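Local coordinates for protein 5'-tyrosyl-DNA phosphodiesterase (Caenorhabditis elegans, PDB 4FVA) that has the DNase I-like fold of the endonuclease/exonuclease/phosphatase family and holds a magnesium ion, at residues Thr125-Ser129 against Gln140-Cys144; Gly157-Gly163 against Leu218-Leu224; Lys192-Thr196 against Lys228-Glu232. The contacts are given in a common frame with arbitrary orientation. Residues are numbered along the deposited sequence.

Contact 1. Residues Thr125-Ser129 against Gln140-Cys144; sequences THLES and QFGFC
This is a buried contact between helix 134-154 and the loop just after strand 118-126, within a beta-alpha-beta unit: Thr-125-Ser-129 carries the end of the strand into that loop, and Gln-140-Cys-144 is a turn of the helix. Thr-125 and His-126 are extended; Leu-127 (phi/psi -71/158) and Glu-128 (-45/137) stay in the extended, polyproline-like region, so the chain leaves the strand without turning into helix. The helical turn is regular, with Cys-144 N bonded to Gln-140 O at 2.8 Å. The nearest CA atoms are those of Leu-127 and Gln-140, 6.8 Å apart, and the two segments together bury 243 Å².

Gln-140 supplies the polar link. Its m, t side chain (chi1 -68°, chi2 166°) reaches across so that its amide is used at both ends: Glu-128 N donates to Gln-140 OE1 (2.9 Å, 167°), and Gln-140 NE2 donates to Glu-128 OE1 (3.1 Å, 173°). Both angles are nearly linear, so backbone and carboxylate of one residue are read by a single amide. The carboxylate is also bonded by Ser-102 OG and Gly-103 N.

Beside this pair, Leu-127 (m, t) points at the helix. Its CD1 lies 3.9 Å from Phe-141 CB and sits at the edge of the Phe-141 ring, near its plane; Phe-141 has chi1 t. Leu-127 CD2 is 4.4 Å from Cys-144 SG. His-126 CB points away from the helix, and its side chain touches Glu-52, a magnesium ligand. The arrangement is that of a beta-alpha-beta crossover, here in a DNase I-like fold, whose connecting helix packs on the loop leading out of its first strand.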
loop_
_atom_site.group_PDB
_atom_site.type_symbol
_atom_site.label_atom_id
_atom_site.label_comp_id
_atom_site.label_asym_id
_atom_site.label_seq_id
_atom_site.Cartn_x
_atom_site.Cartn_y
_atom_site.Cartn_z
ATOM N N THR A 125 2.442 -3.810 -4.109
ATOM C CA THR A 125 2.734 -3.559 -5.508
ATOM C C THR A 125 2.325 -2.166 -5.927
ATOM O O THR A 125 1.552 -1.501 -5.251
ATOM C CB THR A 125 2.065 -4.592 -6.452
ATOM O OG1 THR A 125 2.617 -4.466 -7.771
ATOM C CG2 THR A 125 0.547 -4.358 -6.509
ATOM N N HIS A 126 2.879 -1.732 -7.047
ATOM C CA HIS A 126 2.496 -0.486 -7.684
ATOM C C HIS A 126 2.219 -0.848 -9.139
ATOM O O HIS A 126 3.153 -0.909 -9.936
ATOM C CB HIS A 126 3.656 0.508 -7.598
ATOM C CG HIS A 126 3.360 1.852 -8.192
ATOM N ND1 HIS A 126 4.326 2.818 -8.354
ATOM C CD2 HIS A 126 2.207 2.378 -8.681
ATOM C CE1 HIS A 126 3.784 3.893 -8.911
ATOM N NE2 HIS A 126 2.502 3.653 -9.115
ATOM N N LEU A 127 0.957 -1.100 -9.491
ATOM C CA LEU A 127 0.660 -1.627 -10.830
ATOM C C LEU A 127 0.857 -0.592 -11.942
ATOM O O LEU A 127 0.818 0.617 -11.691
ATOM C CB LEU A 127 -0.752 -2.220 -10.886
ATOM C CG LEU A 127 -0.996 -3.371 -9.900
ATOM C CD1 LEU A 127 -2.358 -4.038 -10.162
ATOM C CD2 LEU A 127 0.154 -4.378 -9.953
ATOM N N GLU A 128 1.066 -1.070 -13.172
ATOM C CA GLU A 128 1.371 -0.188 -14.298
ATOM C C GLU A 128 0.467 1.045 -14.335
ATOM O O GLU A 128 -0.744 0.966 -14.102
ATOM C CB GLU A 128 1.301 -0.955 -15.629
ATOM C CG GLU A 128 2.313 -0.491 -16.689
ATOM C CD GLU A 128 3.724 -1.024 -16.454
ATOM O OE1 GLU A 128 3.953 -1.761 -15.461
ATOM O OE2 GLU A 128 4.614 -0.719 -17.275
ATOM N N SER A 129 1.076 2.194 -14.604
ATOM C CA SER A 129 0.402 3.492 -14.534
ATOM C C SER A 129 -0.236 3.900 -15.879
ATOM O O SER A 129 0.229 3.481 -16.951
ATOM C CB SER A 129 1.406 4.562 -14.088
ATOM O OG SER A 129 2.110 4.177 -12.907
ATOM N N GLN A 140 -1.267 -7.807 -14.605
ATOM C CA GLN A 140 -0.553 -7.806 -13.330
ATOM C C GLN A 140 -1.511 -8.115 -12.182
ATOM O O GLN A 140 -1.196 -8.926 -11.311
ATOM C CB GLN A 140 0.168 -6.473 -13.123
ATOM C CG GLN A 140 1.331 -6.264 -14.095
ATOM C CD GLN A 140 1.820 -4.823 -14.132
ATOM O OE1 GLN A 140 1.299 -3.956 -13.420
ATOM N NE2 GLN A 140 2.817 -4.557 -14.981
ATOM N N PHE A 141 -2.668 -7.457 -12.169
ATOM C CA PHE A 141 -3.653 -7.689 -11.116
ATOM C C PHE A 141 -4.054 -9.175 -11.063
ATOM O O PHE A 141 -4.102 -9.775 -9.984
ATOM C CB PHE A 141 -4.878 -6.800 -11.312
ATOM C CG PHE A 141 -5.878 -6.892 -10.188
ATOM C CD1 PHE A 141 -5.766 -6.068 -9.075
ATOM C CD2 PHE A 141 -6.916 -7.816 -10.237
ATOM C CE1 PHE A 141 -6.679 -6.157 -8.025
ATOM C CE2 PHE A 141 -7.833 -7.913 -9.195
ATOM C CZ PHE A 141 -7.716 -7.076 -8.089
ATOM N N GLY A 142 -4.340 -9.756 -12.233
ATOM C CA GLY A 142 -4.697 -11.165 -12.327
ATOM C C GLY A 142 -3.582 -12.033 -11.774
ATOM O O GLY A 142 -3.813 -12.939 -10.966
ATOM N N PHE A 143 -2.357 -11.714 -12.169
ATOM C CA PHE A 143 -1.190 -12.424 -11.689
ATOM C C PHE A 143 -1.099 -12.321 -10.177
ATOM O O PHE A 143 -0.854 -13.319 -9.489
ATOM C CB PHE A 143 0.069 -11.855 -12.354
ATOM C CG PHE A 143 1.355 -12.430 -11.835
ATOM C CD1 PHE A 143 1.905 -13.577 -12.400
ATOM C CD2 PHE A 143 2.024 -11.819 -10.776
ATOM C CE1 PHE A 143 3.103 -14.115 -11.908
ATOM C CE2 PHE A 143 3.220 -12.340 -10.284
ATOM C CZ PHE A 143 3.762 -13.487 -10.850
ATOM N N CYS A 144 -1.309 -11.125 -9.644
ATOM C CA CYS A 144 -1.235 -10.962 -8.196
ATOM C C CYS A 144 -2.292 -11.811 -7.497
ATOM O O CYS A 144 -2.014 -12.460 -6.493
ATOM C CB CYS A 144 -1.375 -9.490 -7.796
ATOM S SG CYS A 144 0.048 -8.481 -8.269
#

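Contact 2. Residues Gly157-Gly163 against Leu218-Leu224; sequences GALVFFG and LYWSGPL
Strands 159-163 and 218-221 pair antiparallel, their axes 4.5 Å apart at closest and their directions at 160°. Val-160/Ser-221 and Phe-162/Tyr-219 are hydrogen-bonded pairs (CA-CA 5.2 and 5.1 Å); Phe-161/Trp-220 and Gly-163/Leu-218 are non-hydrogen-bonded (4.6 and 4.4 Å).

Each hydrogen-bonded pair satisfies both its amides and both its carbonyls: Val-160 N to Ser-221 O 2.9 Å, Ser-221 N to Val-160 O 3.0 Å, Phe-162 N to Tyr-219 O 2.9 Å, Tyr-219 N to Phe-162 O 2.6 Å. Beyond Val-160/Ser-221, water 1 donates to Ala-158 O (2.7 Å) and bonds Ser-221 OG (2.9 Å). Trp-220 NE1 donates to Leu-224 O (2.7 Å), a bond within 218-224 that ties the indole to the chain after the strand. Leu-159, Phe-161 and Gly-163 direct their backbone bonds to strand 118-126.

Phe-162 CD2 meets Tyr-219 CD1 (3.7 Å) on the face shared with Val-160 and Ser-221, toward helix 134-154. On the other, Phe-161 (chi1 m) brings CD1 to 3.5 Å from Trp-220 CB, and Leu-159 CD1 meets Leu-224 CD1 (3.5 Å). Strand 159-163, parallel to 118-126 and antiparallel to 212-221, is an interior strand of a mixed sheet in the DNase I-like fold.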
loop_
_atom_site.group_PDB
_atom_site.type_symbol
_atom_site.label_atom_id
_atom_site.label_comp_id
_atom_site.label_asym_id
_atom_site.label_seq_id
_atom_site.Cartn_x
_atom_site.Cartn_y
_atom_site.Cartn_z
ATOM N N GLY A 157 -5.294 -20.815 7.239
ATOM C CA GLY A 157 -5.181 -20.161 8.527
ATOM C C GLY A 157 -4.273 -18.942 8.561
ATOM O O GLY A 157 -4.207 -18.260 9.583
ATOM N N ALA A 158 -3.541 -18.678 7.478
ATOM C CA ALA A 158 -2.669 -17.496 7.449
ATOM C C ALA A 158 -3.428 -16.197 7.192
ATOM O O ALA A 158 -4.496 -16.194 6.571
ATOM C CB ALA A 158 -1.556 -17.652 6.416
ATOM N N LEU A 159 -2.860 -15.092 7.662
ATOM C CA LEU A 159 -3.350 -13.767 7.273
ATOM C C LEU A 159 -2.603 -13.352 6.015
ATOM O O LEU A 159 -1.369 -13.407 5.974
ATOM C CB LEU A 159 -3.060 -12.742 8.364
ATOM C CG LEU A 159 -4.172 -12.343 9.326
ATOM C CD1 LEU A 159 -3.691 -11.229 10.258
ATOM C CD2 LEU A 159 -5.389 -11.905 8.541
ATOM N N VAL A 160 -3.343 -12.981 4.975
ATOM C CA VAL A 160 -2.722 -12.509 3.745
ATOM C C VAL A 160 -3.225 -11.092 3.434
ATOM O O VAL A 160 -4.443 -10.858 3.338
ATOM C CB VAL A 160 -3.029 -13.459 2.557
ATOM C CG1 VAL A 160 -2.360 -12.962 1.295
ATOM C CG2 VAL A 160 -2.570 -14.885 2.867
ATOM N N PHE A 161 -2.295 -10.149 3.281
ATOM C CA PHE A 161 -2.644 -8.781 2.876
ATOM C C PHE A 161 -2.038 -8.461 1.515
ATOM O O PHE A 161 -0.811 -8.509 1.333
ATOM C CB PHE A 161 -2.168 -7.746 3.913
ATOM C CG PHE A 161 -2.825 -7.904 5.262
ATOM C CD1 PHE A 161 -4.171 -7.630 5.422
ATOM C CD2 PHE A 161 -2.092 -8.353 6.363
ATOM C CE1 PHE A 161 -4.792 -7.790 6.658
ATOM C CE2 PHE A 161 -2.701 -8.515 7.612
ATOM C CZ PHE A 161 -4.060 -8.229 7.755
ATOM N N PHE A 162 -2.894 -8.121 0.563
ATOM C CA PHE A 162 -2.417 -7.703 -0.753
ATOM C C PHE A 162 -2.951 -6.334 -1.150
ATOM O O PHE A 162 -4.156 -6.087 -1.047
ATOM C CB PHE A 162 -2.809 -8.707 -1.825
ATOM C CG PHE A 162 -2.700 -8.150 -3.207
ATOM C CD1 PHE A 162 -1.454 -7.919 -3.781
ATOM C CD2 PHE A 162 -3.836 -7.799 -3.907
ATOM C CE1 PHE A 162 -1.352 -7.371 -5.060
ATOM C CE2 PHE A 162 -3.746 -7.257 -5.186
ATOM C CZ PHE A 162 -2.497 -7.039 -5.759
ATOM N N GLY A 163 -2.062 -5.449 -1.611
ATOM C CA GLY A 163 -2.496 -4.153 -2.099
ATOM C C GLY A 163 -1.362 -3.204 -2.456
ATOM O O GLY A 163 -0.243 -3.626 -2.786
ATOM N N LEU A 218 -6.596 -2.303 -0.485
ATOM C CA LEU A 218 -6.061 -3.386 0.322
ATOM C C LEU A 218 -7.052 -4.536 0.315
ATOM O O LEU A 218 -8.230 -4.348 0.625
ATOM C CB LEU A 218 -5.836 -2.911 1.761
ATOM C CG LEU A 218 -4.463 -2.281 1.990
ATOM C CD1 LEU A 218 -4.387 -1.594 3.362
ATOM C CD2 LEU A 218 -3.367 -3.355 1.832
ATOM N N TYR A 219 -6.568 -5.716 -0.051
ATOM C CA TYR A 219 -7.367 -6.928 -0.010
ATOM C C TYR A 219 -6.810 -7.802 1.088
ATOM O O TYR A 219 -5.609 -7.728 1.390
ATOM C CB TYR A 219 -7.293 -7.671 -1.347
ATOM C CG TYR A 219 -7.851 -6.895 -2.508
ATOM C CD1 TYR A 219 -7.051 -6.049 -3.255
ATOM C CD2 TYR A 219 -9.192 -7.003 -2.853
ATOM C CE1 TYR A 219 -7.569 -5.325 -4.318
ATOM C CE2 TYR A 219 -9.718 -6.292 -3.911
ATOM C CZ TYR A 219 -8.899 -5.455 -4.640
ATOM O OH TYR A 219 -9.414 -4.747 -5.699
ATOM N N TRP A 220 -7.661 -8.627 1.698
ATOM C CA TRP A 220 -7.142 -9.602 2.654
ATOM C C TRP A 220 -7.916 -10.913 2.693
ATOM O O TRP A 220 -9.074 -10.997 2.274
ATOM C CB TRP A 220 -7.034 -8.996 4.058
ATOM C CG TRP A 220 -8.184 -9.300 4.973
ATOM C CD1 TRP A 220 -8.179 -10.167 6.032
ATOM C CD2 TRP A 220 -9.499 -8.720 4.934
ATOM N NE1 TRP A 220 -9.411 -10.164 6.649
ATOM C CE2 TRP A 220 -10.237 -9.286 5.998
ATOM C CE3 TRP A 220 -10.121 -7.781 4.107
ATOM C CZ2 TRP A 220 -11.576 -8.942 6.252
ATOM C CZ3 TRP A 220 -11.445 -7.436 4.364
ATOM C CH2 TRP A 220 -12.156 -8.016 5.425
ATOM N N SER A 221 -7.250 -11.933 3.207
ATOM C CA SER A 221 -7.895 -13.188 3.518
ATOM C C SER A 221 -7.361 -13.598 4.861
ATOM O O SER A 221 -6.230 -13.237 5.205
ATOM C CB SER A 221 -7.551 -14.243 2.474
ATOM O OG SER A 221 -7.959 -15.520 2.909
ATOM N N GLY A 222 -8.158 -14.344 5.621
ATOM C CA GLY A 222 -7.695 -14.842 6.901
ATOM C C GLY A 222 -8.723 -14.830 8.008
ATOM O O GLY A 222 -9.880 -14.458 7.793
ATOM N N PRO A 223 -8.289 -15.237 9.210
ATOM C CA PRO A 223 -9.145 -15.473 10.380
ATOM C C PRO A 223 -9.657 -14.183 11.011
ATOM O O PRO A 223 -10.385 -14.241 12.002
ATOM C CB PRO A 223 -8.212 -16.199 11.353
ATOM C CG PRO A 223 -6.838 -15.711 10.971
ATOM C CD PRO A 223 -6.875 -15.547 9.481
ATOM N N LEU A 224 -9.325 -13.039 10.426
ATOM C CA LEU A 224 -9.872 -11.775 10.913
ATOM C C LEU A 224 -10.977 -11.340 9.966
ATOM O O LEU A 224 -10.750 -11.168 8.763
ATOM C CB LEU A 224 -8.771 -10.711 11.005
ATOM C CG LEU A 224 -7.612 -11.054 11.945
ATOM C CD1 LEU A 224 -6.522 -9.984 11.920
ATOM C CD2 LEU A 224 -8.143 -11.219 13.367
HETATM O O HOH W 1 -5.823 -16.836 4.350
#

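Contact 3. Residues Lys192-Thr196 against Lys228-Glu232; sequences KTKFT and KFTLE
Loop residues Lys-192-Thr-196 lie against Lys-228-Glu-232 of strand 226-232, an outermost strand of its sheet. The nearest CA atoms are those of Thr-193 and Leu-231, 5.9 Å apart, and no direct hydrogen bond crosses; 255 Å² is buried.

Leu-231 is the main apolar contact residue. In its m, t rotamer (chi1 -64°, chi2 180°) it points at the loop, placing CD1 3.6 Å from Thr-193 CA, 3.5 Å from Phe-195 O and 4.0 Å from Lys-192 O, so the loop backbone curves round this methyl. Its CD2 lies 4.2 Å from Thr-196 CG2.

Thr-193 (chi1 57°, p) also faces the strand. Its CB is 3.9 Å from Phe-229 CD1 and 4.1 Å from Leu-231 CG, and its CG2 comes to 4.2 Å from Thr-230 CA. Phe-229 leaves the strand sideways, but chi1 -171° (t) swings its ring to the loop, CE1 3.6 Å from Thr-193 O; the ring also meets Trp-184 edge-to-face.

Water 2 bonds Thr-193 OG1 (2.9 Å) and donates to Phe-229 O (2.8 Å). Thr-196 (chi1 66°, p) bonds Asp-216 through OG1, and on the far side of the strand Thr-230 OG1 donates to Glu-232 OE2 (2.9 Å). Lys-194 and Phe-195 point their CB atoms away from the strand. The chemistry is therefore chiefly van der Waals, methyls and a ring against loop backbone and threonine side chains, with one water as the polar bridge between the segments.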
loop_
_atom_site.group_PDB
_atom_site.type_symbol
_atom_site.label_atom_id
_atom_site.label_comp_id
_atom_site.label_asym_id
_atom_site.label_seq_id
_atom_site.Cartn_x
_atom_site.Cartn_y
_atom_site.Cartn_z
ATOM N N LYS A 192 -17.097 8.674 2.261
ATOM C CA LYS A 192 -16.139 9.617 2.850
ATOM C C LYS A 192 -14.702 9.103 2.789
ATOM O O LYS A 192 -13.750 9.880 2.921
ATOM C CB LYS A 192 -16.486 9.949 4.308
ATOM C CG LYS A 192 -17.499 11.079 4.521
ATOM C CD LYS A 192 -17.584 11.437 6.014
ATOM C CE LYS A 192 -18.195 12.809 6.234
ATOM N NZ LYS A 192 -19.576 12.875 5.702
ATOM N N THR A 193 -14.544 7.799 2.590
ATOM C CA THR A 193 -13.214 7.197 2.553
ATOM C C THR A 193 -12.940 6.519 1.226
ATOM O O THR A 193 -12.067 5.665 1.140
ATOM C CB THR A 193 -13.041 6.144 3.645
ATOM O OG1 THR A 193 -14.060 5.143 3.497
ATOM C CG2 THR A 193 -13.135 6.778 5.029
ATOM N N LYS A 194 -13.697 6.873 0.194
ATOM C CA LYS A 194 -13.625 6.119 -1.059
ATOM C C LYS A 194 -12.429 6.458 -1.948
ATOM O O LYS A 194 -11.659 5.580 -2.325
ATOM C CB LYS A 194 -14.920 6.282 -1.849
ATOM C CG LYS A 194 -14.964 5.488 -3.142
ATOM C CD LYS A 194 -16.368 5.532 -3.736
ATOM C CE LYS A 194 -16.496 4.653 -4.969
ATOM N NZ LYS A 194 -17.880 4.704 -5.515
ATOM N N PHE A 195 -12.281 7.725 -2.306
ATOM C CA PHE A 195 -11.273 8.092 -3.291
ATOM C C PHE A 195 -9.915 8.354 -2.651
ATOM O O PHE A 195 -9.810 9.078 -1.655
ATOM C CB PHE A 195 -11.752 9.282 -4.114
ATOM C CG PHE A 195 -13.057 9.025 -4.811
ATOM C CD1 PHE A 195 -13.096 8.263 -5.971
ATOM C CD2 PHE A 195 -14.250 9.511 -4.285
ATOM C CE1 PHE A 195 -14.295 8.009 -6.612
ATOM C CE2 PHE A 195 -15.456 9.258 -4.920
ATOM C CZ PHE A 195 -15.477 8.503 -6.087
ATOM N N THR A 196 -8.877 7.750 -3.214
ATOM C CA THR A 196 -7.553 7.842 -2.617
ATOM C C THR A 196 -6.678 8.749 -3.464
ATOM O O THR A 196 -5.607 9.172 -3.034
ATOM C CB THR A 196 -6.901 6.449 -2.480
ATOM O OG1 THR A 196 -6.652 5.908 -3.782
ATOM C CG2 THR A 196 -7.813 5.503 -1.691
ATOM N N LYS A 228 -11.793 -1.911 9.984
ATOM C CA LYS A 228 -12.079 -0.485 9.957
ATOM C C LYS A 228 -11.140 0.190 8.939
ATOM O O LYS A 228 -9.992 -0.224 8.790
ATOM C CB LYS A 228 -11.893 0.101 11.358
ATOM C CG LYS A 228 -13.084 -0.182 12.275
ATOM C CD LYS A 228 -12.781 0.090 13.737
ATOM C CE LYS A 228 -14.063 0.397 14.509
ATOM N NZ LYS A 228 -13.832 0.420 15.982
ATOM N N PHE A 229 -11.611 1.245 8.277
ATOM C CA PHE A 229 -10.893 1.838 7.144
ATOM C C PHE A 229 -10.979 3.362 7.190
ATOM O O PHE A 229 -12.075 3.921 7.285
ATOM C CB PHE A 229 -11.474 1.309 5.820
ATOM C CG PHE A 229 -10.660 1.684 4.584
ATOM C CD1 PHE A 229 -10.746 2.954 4.028
ATOM C CD2 PHE A 229 -9.827 0.747 3.985
ATOM C CE1 PHE A 229 -10.004 3.291 2.888
ATOM C CE2 PHE A 229 -9.090 1.058 2.864
ATOM C CZ PHE A 229 -9.166 2.336 2.309
ATOM N N THR A 230 -9.823 4.029 7.176
ATOM C CA THR A 230 -9.781 5.502 7.144
ATOM C C THR A 230 -8.784 6.003 6.106
ATOM O O THR A 230 -7.966 5.234 5.597
ATOM C CB THR A 230 -9.378 6.111 8.500
ATOM O OG1 THR A 230 -8.011 5.771 8.781
ATOM C CG2 THR A 230 -10.274 5.593 9.627
ATOM N N LEU A 231 -8.846 7.293 5.795
ATOM C CA LEU A 231 -7.858 7.900 4.912
ATOM C C LEU A 231 -6.944 8.758 5.759
ATOM O O LEU A 231 -7.392 9.320 6.755
ATOM C CB LEU A 231 -8.536 8.755 3.836
ATOM C CG LEU A 231 -9.412 7.934 2.892
ATOM C CD1 LEU A 231 -10.072 8.802 1.822
ATOM C CD2 LEU A 231 -8.563 6.836 2.265
ATOM N N GLU A 232 -5.679 8.883 5.360
ATOM C CA GLU A 232 -4.731 9.672 6.137
ATOM C C GLU A 232 -3.869 10.529 5.217
ATOM O O GLU A 232 -3.893 10.352 3.994
ATOM C CB GLU A 232 -3.853 8.756 6.991
ATOM C CG GLU A 232 -4.630 7.763 7.849
ATOM C CD GLU A 232 -5.299 8.434 9.044
ATOM O OE1 GLU A 232 -4.942 9.588 9.370
ATOM O OE2 GLU A 232 -6.169 7.800 9.672
HETATM O O HOH W 2 -14.449 3.505 5.883
#

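Along the chain, contact 1 closes before the other two open, whereas contacts 2 and 3 alternate their segments: 157-163, 192-196, 218-224, 228-232. Contacts 1 and 2 have centres about 17 Å apart and touch directly. Thr-125 N lies 3.0 Å from Gly-163 O, a probable hydrogen bond between neighbouring parallel strands, and Cys-144 CB packs 3.4 Å from Phe-162 CZ, bringing helix 134-154 onto the sheet. Contact 3, centred about 19 Å from contact 2 and 21 Å from contact 1, sets a loop leading into strand 197-198, of the sheet of contact 2, against edge strand 226-232 of the other sheet. From strand 212-221 to strand 226-232 the chain crosses from one sheet to the other in this DNase I-like fold.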